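Local coordinates for protein EmGH1 (Erythrobacter marinus, PDB 5Z87) that probably hydrolyses beta-glucosidic bonds as a beta-glucosidase of glycoside hydrolase family 3, at residues A[425-430]-A[574-579]; A[59-64]-A[82-87]. One frame throughout, in Å; residues are numbered along the deposited sequence.

Contact 1. Residues A[425-430]-A[574-579]; sequences NVLPLQ and TTVAVL
Val426, Leu427 and Leu429 belong to the loop between strands 418-422 and 436-440 in the C-terminal domain of this family 3 hydrolase, and they close over Thr574 and Val576 on strand 574-580 of the same mixed sheet. No hydrogen bond crosses the contact, which is made by methyl groups. Val426, Leu427 and Val576 suit it because their branched ends pack without needing a polar partner. Val426 sets its CG1 anti to the backbone N (chi1 175°), and that methyl lies 3.7 Å from Thr574 CG2 and equally 3.7 Å from Val576 CG1. The side chains of Val426 and Val576 slide past one another in opposite directions, whereas Leu427 meets Val576 tip to tip, its CD2 3.6 Å from Val576 CG1. One valine methyl thus receives two loop residues. Leu429 adds a looser touch, CD2 to Thr574 CG2 at 4.2 Å. Thr574 suits its place because beta-branching fits a strand and its methyl, anti to the backbone N, can face the loop. Asn422 OD1 accepts a hydrogen bond from Leu427 N, tying the loop back to the strand it leaves. Strand 574-580 runs between strands 527-533 and 596-601, and Val576 also touches Val529 and Ala596 on them. On helix 607-615, Leu615 packs against both Leu427 and Val576, so a residue of that helix meets both the loop and the strand.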
loop_
_atom_site.group_PDB
_atom_site.type_symbol
_atom_site.label_atom_id
_atom_site.label_comp_id
_atom_site.label_asym_id
_atom_site.label_seq_id
_atom_site.Cartn_x
_atom_site.Cartn_y
_atom_site.Cartn_z
ATOM N N ASN A 425 -35.499 -10.353 9.217
ATOM C CA ASN A 425 -35.935 -9.773 10.485
ATOM C C ASN A 425 -35.922 -10.807 11.613
ATOM O O ASN A 425 -36.835 -10.878 12.439
ATOM C CB ASN A 425 -37.308 -9.122 10.337
ATOM C CG ASN A 425 -37.247 -7.820 9.551
ATOM O OD1 ASN A 425 -36.847 -6.776 10.078
ATOM N ND2 ASN A 425 -37.636 -7.877 8.283
ATOM N N VAL A 426 -34.860 -11.610 11.647
ATOM C CA VAL A 426 -34.652 -12.539 12.754
ATOM C C VAL A 426 -34.584 -11.795 14.080
ATOM O O VAL A 426 -35.058 -12.291 15.107
ATOM C CB VAL A 426 -33.384 -13.366 12.504
ATOM C CG1 VAL A 426 -33.083 -14.232 13.695
ATOM C CG2 VAL A 426 -33.573 -14.203 11.254
ATOM N N LEU A 427 -33.991 -10.544 14.079
ATOM C CA LEU A 427 -33.924 -9.733 15.288
ATOM C C LEU A 427 -34.960 -8.617 15.256
ATOM O O LEU A 427 -35.320 -8.117 14.189
ATOM C CB LEU A 427 -32.528 -9.125 15.455
ATOM C CG LEU A 427 -31.418 -10.158 15.606
ATOM C CD1 LEU A 427 -30.071 -9.468 15.678
ATOM C CD2 LEU A 427 -31.667 -11.027 16.845
ATOM N N PRO A 428 -35.487 -8.204 16.415
ATOM C CA PRO A 428 -35.182 -8.730 17.749
ATOM C C PRO A 428 -35.845 -10.072 18.061
ATOM O O PRO A 428 -36.984 -10.321 17.660
ATOM C CB PRO A 428 -35.740 -7.651 18.666
ATOM C CG PRO A 428 -36.891 -7.094 17.904
ATOM C CD PRO A 428 -36.436 -7.081 16.473
ATOM N N LEU A 429 -35.123 -10.927 18.777
ATOM C CA LEU A 429 -35.735 -12.054 19.456
ATOM C C LEU A 429 -36.859 -11.578 20.381
ATOM O O LEU A 429 -36.882 -10.432 20.838
ATOM C CB LEU A 429 -34.684 -12.801 20.268
ATOM C CG LEU A 429 -33.385 -13.149 19.549
ATOM C CD1 LEU A 429 -32.466 -13.913 20.490
ATOM C CD2 LEU A 429 -33.669 -13.955 18.297
ATOM N N GLN A 430 -37.809 -12.466 20.654
ATOM C CA GLN A 430 -38.882 -12.180 21.605
ATOM C C GLN A 430 -38.643 -12.996 22.869
ATOM O O GLN A 430 -38.596 -14.229 22.808
ATOM C CB GLN A 430 -40.252 -12.484 21.000
ATOM C CG GLN A 430 -40.832 -11.307 20.227
ATOM C CD GLN A 430 -41.899 -11.721 19.229
ATOM O OE1 GLN A 430 -41.962 -12.883 18.812
ATOM N NE2 GLN A 430 -42.739 -10.765 18.829
ATOM N N THR A 574 -33.205 -20.846 14.866
ATOM C CA THR A 574 -32.983 -19.407 14.911
ATOM C C THR A 574 -31.558 -19.123 15.376
ATOM O O THR A 574 -31.204 -19.423 16.522
ATOM C CB THR A 574 -34.000 -18.748 15.840
ATOM O OG1 THR A 574 -35.308 -19.199 15.487
ATOM C CG2 THR A 574 -33.955 -17.230 15.722
ATOM N N THR A 575 -30.730 -18.565 14.491
ATOM C CA THR A 575 -29.312 -18.371 14.761
ATOM C C THR A 575 -28.907 -16.938 14.444
ATOM O O THR A 575 -29.195 -16.431 13.357
ATOM C CB THR A 575 -28.457 -19.350 13.947
ATOM O OG1 THR A 575 -28.880 -20.691 14.216
ATOM C CG2 THR A 575 -26.981 -19.221 14.316
ATOM N N VAL A 576 -28.239 -16.287 15.398
ATOM C CA VAL A 576 -27.656 -14.968 15.203
ATOM C C VAL A 576 -26.204 -15.006 15.653
ATOM O O VAL A 576 -25.801 -15.819 16.487
ATOM C CB VAL A 576 -28.419 -13.868 15.960
ATOM C CG1 VAL A 576 -29.886 -13.907 15.585
ATOM C CG2 VAL A 576 -28.253 -14.055 17.446
ATOM N N ALA A 577 -25.413 -14.101 15.094
ATOM C CA ALA A 577 -24.007 -13.996 15.441
ATOM C C ALA A 577 -23.718 -12.617 16.028
ATOM O O ALA A 577 -24.269 -11.602 15.571
ATOM C CB ALA A 577 -23.114 -14.279 14.217
ATOM N N VAL A 578 -22.881 -12.605 17.067
ATOM C CA VAL A 578 -22.349 -11.394 17.694
ATOM C C VAL A 578 -20.832 -11.393 17.500
ATOM O O VAL A 578 -20.146 -12.335 17.920
ATOM C CB VAL A 578 -22.702 -11.323 19.189
ATOM C CG1 VAL A 578 -22.302 -9.962 19.772
ATOM C CG2 VAL A 578 -24.180 -11.565 19.395
ATOM N N LEU A 579 -20.304 -10.342 16.878
ATOM C CA LEU A 579 -18.869 -10.261 16.614
ATOM C C LEU A 579 -18.173 -9.455 17.711
ATOM O O LEU A 579 -18.549 -8.309 17.994
ATOM C CB LEU A 579 -18.593 -9.644 15.241
ATOM C CG LEU A 579 -19.061 -10.443 14.024
ATOM C CD1 LEU A 579 -18.931 -9.621 12.774
ATOM C CD2 LEU A 579 -18.266 -11.705 13.884
#

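Contact 2. Residues A[59-64]-A[82-87]; sequences MAAQLN and FPYFAH
The amide of Asn64 stands over one face of the Tyr84 ring, its ND2 3.1 Å above the ring plane and over the centre, while Ala61 CB approaches the ring obliquely, 3.8 Å from Tyr84 CD1. The amide and ring planes are 63° apart, so the amide is steeply tilted rather than stacked, consistent with an N-H group pointing into the pi cloud. Asn64 CB lies 3.7 Å from Tyr84 OH, near the far end of the ring. Tyr84 holds CG between its backbone N and carbonyl carbon (chi1 77°), the first step in bringing the ring under the amide. An asparagine suits this spot because its short side chain carries an N-H donor to the ring, and Ala61 because a lone methyl fits against both the ring and Tyr84 O, 3.7 Å from its CB. An alanine in place of Tyr84 would probably leave the Asn64 amide without its aromatic mate, freer to turn, and open a gap beside Ala61 and Phe78. A water may bridge the segments on the side of Gln62 and His87: it takes a bond from Gln62 NE2 at 3.0 Å, but its 2.5 Å approach to His87 O is too short to be reliable, and that half is doubtful. Lys380 NZ holds Gln62 OE1. Residues 61-64 form a type I turn as helix 56-61 gives way to strand 64-65, and residues 83-86 are a 3-10 segment. Asn64 pairs through its backbone with Gly91, at the start of strand 91-93 of the TIM-barrel-type sheet, while Tyr84 also touches Phe78 of helix 75-81. The contact therefore fastens the connection preceding that strand onto the end of helix 56-61.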
loop_
_atom_site.group_PDB
_atom_site.type_symbol
_atom_site.label_atom_id
_atom_site.label_comp_id
_atom_site.label_asym_id
_atom_site.label_seq_id
_atom_site.Cartn_x
_atom_site.Cartn_y
_atom_site.Cartn_z
ATOM N N MET A 59 17.456 21.680 34.558
ATOM C CA MET A 59 16.575 21.697 33.398
ATOM C C MET A 59 16.626 20.373 32.648
ATOM O O MET A 59 15.586 19.854 32.222
ATOM C CB MET A 59 16.951 22.843 32.469
ATOM C CG MET A 59 16.547 24.188 33.004
ATOM S SD MET A 59 16.887 25.496 31.823
ATOM C CE MET A 59 18.677 25.371 31.716
ATOM N N ALA A 60 17.824 19.811 32.485
ATOM C CA ALA A 60 17.954 18.568 31.740
ATOM C C ALA A 60 17.179 17.440 32.400
ATOM O O ALA A 60 16.643 16.571 31.709
ATOM C CB ALA A 60 19.426 18.194 31.590
ATOM N N ALA A 61 17.086 17.447 33.723
ATOM C CA ALA A 61 16.406 16.353 34.407
ATOM C C ALA A 61 14.914 16.330 34.078
ATOM O O ALA A 61 14.286 15.265 34.106
ATOM C CB ALA A 61 16.634 16.467 35.917
ATOM N N GLN A 62 14.336 17.490 33.763
ATOM C CA GLN A 62 12.940 17.570 33.357
ATOM C C GLN A 62 12.670 16.940 31.988
ATOM O O GLN A 62 11.504 16.867 31.590
ATOM C CB GLN A 62 12.487 19.037 33.358
ATOM C CG GLN A 62 12.607 19.723 34.721
ATOM C CD GLN A 62 11.661 19.133 35.753
ATOM O OE1 GLN A 62 10.452 19.008 35.517
ATOM N NE2 GLN A 62 12.212 18.731 36.903
ATOM N N LEU A 63 13.691 16.479 31.262
ATOM C CA LEU A 63 13.490 15.915 29.930
ATOM C C LEU A 63 13.507 14.391 29.927
ATOM O O LEU A 63 13.473 13.783 28.852
ATOM C CB LEU A 63 14.544 16.454 28.958
ATOM C CG LEU A 63 14.763 17.973 29.013
ATOM C CD1 LEU A 63 15.669 18.430 27.900
ATOM C CD2 LEU A 63 13.443 18.720 28.943
ATOM N N ASN A 64 13.555 13.761 31.099
ATOM C CA ASN A 64 13.600 12.309 31.220
ATOM C C ASN A 64 12.265 11.790 31.737
ATOM O O ASN A 64 11.647 12.414 32.606
ATOM C CB ASN A 64 14.724 11.880 32.168
ATOM C CG ASN A 64 16.057 12.514 31.811
ATOM O OD1 ASN A 64 16.391 12.624 30.639
ATOM N ND2 ASN A 64 16.823 12.933 32.821
ATOM N N PHE A 82 21.178 6.691 38.350
ATOM C CA PHE A 82 20.969 7.774 37.390
ATOM C C PHE A 82 21.086 9.110 38.116
ATOM O O PHE A 82 20.109 9.627 38.683
ATOM C CB PHE A 82 19.622 7.617 36.680
ATOM C CG PHE A 82 19.380 6.218 36.139
ATOM C CD1 PHE A 82 19.924 5.826 34.924
ATOM C CD2 PHE A 82 18.625 5.301 36.858
ATOM C CE1 PHE A 82 19.712 4.548 34.426
ATOM C CE2 PHE A 82 18.400 4.010 36.371
ATOM C CZ PHE A 82 18.949 3.634 35.150
ATOM N N PRO A 83 22.276 9.710 38.102
ATOM C CA PRO A 83 22.536 10.875 38.964
ATOM C C PRO A 83 21.639 12.087 38.729
ATOM O O PRO A 83 21.455 12.870 39.672
ATOM C CB PRO A 83 24.003 11.195 38.659
ATOM C CG PRO A 83 24.598 9.828 38.354
ATOM C CD PRO A 83 23.522 9.141 37.550
ATOM N N TYR A 84 21.065 12.274 37.535
ATOM C CA TYR A 84 20.176 13.421 37.327
ATOM C C TYR A 84 19.014 13.458 38.318
ATOM O O TYR A 84 18.421 14.522 38.513
ATOM C CB TYR A 84 19.598 13.437 35.904
ATOM C CG TYR A 84 18.465 12.440 35.686
ATOM C CD1 TYR A 84 17.151 12.747 36.034
ATOM C CD2 TYR A 84 18.715 11.196 35.118
ATOM C CE1 TYR A 84 16.135 11.837 35.847
ATOM C CE2 TYR A 84 17.703 10.283 34.926
ATOM C CZ TYR A 84 16.417 10.608 35.280
ATOM O OH TYR A 84 15.412 9.694 35.084
ATOM N N PHE A 85 18.637 12.318 38.898
ATOM C CA PHE A 85 17.468 12.284 39.772
ATOM C C PHE A 85 17.694 13.084 41.053
ATOM O O PHE A 85 16.728 13.425 41.739
ATOM C CB PHE A 85 17.100 10.829 40.100
ATOM C CG PHE A 85 15.777 10.671 40.805
ATOM C CD1 PHE A 85 14.611 11.198 40.260
ATOM C CD2 PHE A 85 15.699 9.990 42.012
ATOM C CE1 PHE A 85 13.396 11.056 40.909
ATOM C CE2 PHE A 85 14.488 9.845 42.673
ATOM C CZ PHE A 85 13.334 10.381 42.125
ATOM N N ALA A 86 18.942 13.415 41.370
ATOM C CA ALA A 86 19.207 14.358 42.446
ATOM C C ALA A 86 18.480 15.682 42.234
ATOM O O ALA A 86 18.213 16.395 43.205
ATOM C CB ALA A 86 20.720 14.583 42.574
ATOM N N HIS A 87 18.119 16.011 40.992
ATOM C CA HIS A 87 17.388 17.233 40.680
ATOM C C HIS A 87 15.936 16.967 40.307
ATOM O O HIS A 87 15.291 17.822 39.694
ATOM C CB HIS A 87 18.088 17.990 39.558
ATOM C CG HIS A 87 19.576 17.971 39.677
ATOM N ND1 HIS A 87 20.245 18.622 40.694
ATOM C CD2 HIS A 87 20.525 17.357 38.930
ATOM C CE1 HIS A 87 21.544 18.422 40.556
ATOM N NE2 HIS A 87 21.741 17.651 39.500
HETATM O O HOH W 1 14.849 19.612 37.960
#

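In the fold
Contacts 1 and 2 lie on opposite sides of the chain's centre, with their own centres about 59 Å apart and their nearest atoms about 39 Å apart, so neither touches the other. Contact 2 belongs to the N-terminal, TIM-barrel domain and is complete before the chain reaches contact 1 in the C-terminal domain. Both are away from the pocket holding the dithiothreitol, whose lining comes from both domains, Asp313 and Trp314 from the first and Tyr452 and Glu541 from the second. Contact 2 is linked to it through strand 91-93, which carries the pocket residue Tyr93, whereas contact 1 packs a loop against the sheet of the C-terminal domain.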